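Local coordinates for protein transcription elongation factor Spt5 (Methanocaldococcus jannaschii, PDB 3LPE) that stimulates transcription elongation as a heterodimer with Spt4, its NGN domain, the part present here, mediating the interaction with RNA polymerase, at residues Val15-Gln21 with Pro71-Gly75. Residues are numbered along the deposited sequence; the frame is centred on the assembly and turned at random.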
# COMPACT_ATOMS: atom_id res chain seq x y z
N VAL A 15 -6.92 -6.89 -5.71
CA VAL A 15 -6.18 -7.79 -6.58
C VAL A 15 -5.91 -9.07 -5.77
O VAL A 15 -5.37 -9.01 -4.68
CB VAL A 15 -4.84 -7.16 -7.01
CG1 VAL A 15 -3.96 -8.19 -7.72
CG2 VAL A 15 -5.11 -5.97 -7.90
N ARG A 16 -6.32 -10.22 -6.29
CA ARG A 16 -6.12 -11.46 -5.55
C ARG A 16 -4.71 -11.98 -5.73
O ARG A 16 -4.20 -12.05 -6.83
CB ARG A 16 -7.14 -12.52 -5.97
CG ARG A 16 -6.98 -13.82 -5.18
CD ARG A 16 -8.04 -14.86 -5.52
NE ARG A 16 -7.80 -16.07 -4.73
CZ ARG A 16 -8.36 -17.26 -4.97
NH1 ARG A 16 -9.19 -17.40 -5.98
NH2 ARG A 16 -8.05 -18.30 -4.20
N THR A 17 -4.06 -12.38 -4.64
CA THR A 17 -2.72 -12.90 -4.75
C THR A 17 -2.66 -14.22 -4.03
O THR A 17 -3.63 -14.60 -3.36
CB THR A 17 -1.70 -11.95 -4.09
OG1 THR A 17 -1.77 -12.10 -2.66
CG2 THR A 17 -1.99 -10.46 -4.50
N MET A 18 -1.51 -14.88 -4.11
CA MET A 18 -1.23 -15.99 -3.23
C MET A 18 -1.12 -15.54 -1.79
O MET A 18 -0.56 -14.48 -1.48
CB MET A 18 0.04 -16.73 -3.66
CG MET A 18 -0.11 -17.32 -5.06
SD MET A 18 1.36 -18.19 -5.49
CE MET A 18 1.08 -19.72 -4.58
N VAL A 19 -1.66 -16.36 -0.91
CA VAL A 19 -1.63 -16.06 0.51
C VAL A 19 -0.20 -16.00 0.98
O VAL A 19 0.59 -16.90 0.71
CB VAL A 19 -2.45 -17.10 1.32
CG1 VAL A 19 -2.21 -16.96 2.81
CG2 VAL A 19 -3.94 -16.96 0.99
N GLY A 20 0.14 -14.93 1.69
CA GLY A 20 1.50 -14.80 2.18
C GLY A 20 2.42 -14.01 1.26
O GLY A 20 3.53 -13.64 1.66
N GLN A 21 1.98 -13.75 0.04
CA GLN A 21 2.76 -12.97 -0.91
C GLN A 21 2.27 -11.52 -1.03
O GLN A 21 2.65 -10.81 -1.96
CB GLN A 21 2.70 -13.62 -2.30
CG GLN A 21 3.34 -15.00 -2.35
CD GLN A 21 4.82 -14.94 -2.10
OE1 GLN A 21 5.52 -14.13 -2.70
NE2 GLN A 21 5.31 -15.78 -1.20
N PRO A 71 3.85 -12.56 -11.64
CA PRO A 71 3.68 -13.88 -11.01
C PRO A 71 2.90 -13.78 -9.70
O PRO A 71 2.91 -12.73 -9.03
CB PRO A 71 5.13 -14.33 -10.75
CG PRO A 71 5.96 -13.53 -11.73
CD PRO A 71 5.26 -12.21 -11.87
N ARG A 72 2.18 -14.85 -9.38
CA ARG A 72 1.55 -15.03 -8.08
C ARG A 72 0.34 -14.12 -7.88
O ARG A 72 -0.20 -14.00 -6.78
CB ARG A 72 2.58 -14.90 -6.95
CG ARG A 72 3.79 -15.81 -7.12
CD ARG A 72 4.84 -15.58 -6.02
NE ARG A 72 6.06 -16.34 -6.27
CZ ARG A 72 7.14 -16.32 -5.50
NH1 ARG A 72 7.17 -15.56 -4.42
NH2 ARG A 72 8.20 -17.05 -5.83
N VAL A 73 -0.09 -13.52 -8.96
CA VAL A 73 -1.35 -12.77 -8.98
C VAL A 73 -2.40 -13.55 -9.77
O VAL A 73 -2.15 -13.99 -10.89
CB VAL A 73 -1.14 -11.37 -9.59
CG1 VAL A 73 -2.47 -10.69 -9.78
CG2 VAL A 73 -0.23 -10.54 -8.69
N ARG A 74 -3.58 -13.70 -9.19
CA ARG A 74 -4.66 -14.49 -9.83
C ARG A 74 -5.62 -13.65 -10.65
O ARG A 74 -6.22 -14.14 -11.61
CB ARG A 74 -5.46 -15.23 -8.76
CG ARG A 74 -6.52 -16.21 -9.33
CD ARG A 74 -5.85 -17.22 -10.28
NE ARG A 74 -6.82 -18.11 -10.95
CZ ARG A 74 -7.49 -17.78 -12.05
NH1 ARG A 74 -7.33 -16.58 -12.62
NH2 ARG A 74 -8.34 -18.64 -12.59
N GLY A 75 -5.79 -12.38 -10.27
CA GLY A 75 -6.64 -11.51 -11.05
C GLY A 75 -7.23 -10.38 -10.20
O GLY A 75 -6.81 -10.17 -9.07
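Arg72 reaches past Met18 to the end of the turn after strand 12-17 and donates from NH1 to Gln21 OE1 at 2.8 Å. Its extended chain, CG to NE, carries the guanidinium there. The acceptor lies at the guanidinium edge, in its plane, but NH1 sits above the carbonyl plane of Gln21, and the two flat groups stand 86° apart. Gln21 bends at chi2 (-65°) to present OE1, which also accepts from Asn24 in helix 22-35. Met18 SD lies 3.8 Å from Arg72 CG, against the arginine's aliphatic part. Met18 N donates to Arg72 O at 3.1 Å. Arg74 N bonds to Arg16 O (2.9 Å), joining edge strand 73-76 antiparallel to strand 12-17. Val15 turns CG1 anti to its backbone N (chi1 170°), and this methyl meets Val73 CG1 at 3.6 Å. Both valines also touch Ile67 of helix 60-67. Gln21 N closes the type II turn on Met18 O, and Thr17 OG1, just before the turn, reaches this oxygen from the opposite face of its plane. The contact thus pairs apolar packing against helices 22-35 and 60-67 with a more exposed polar end, where one amide oxygen ties Arg72 to the start of helix 22-35.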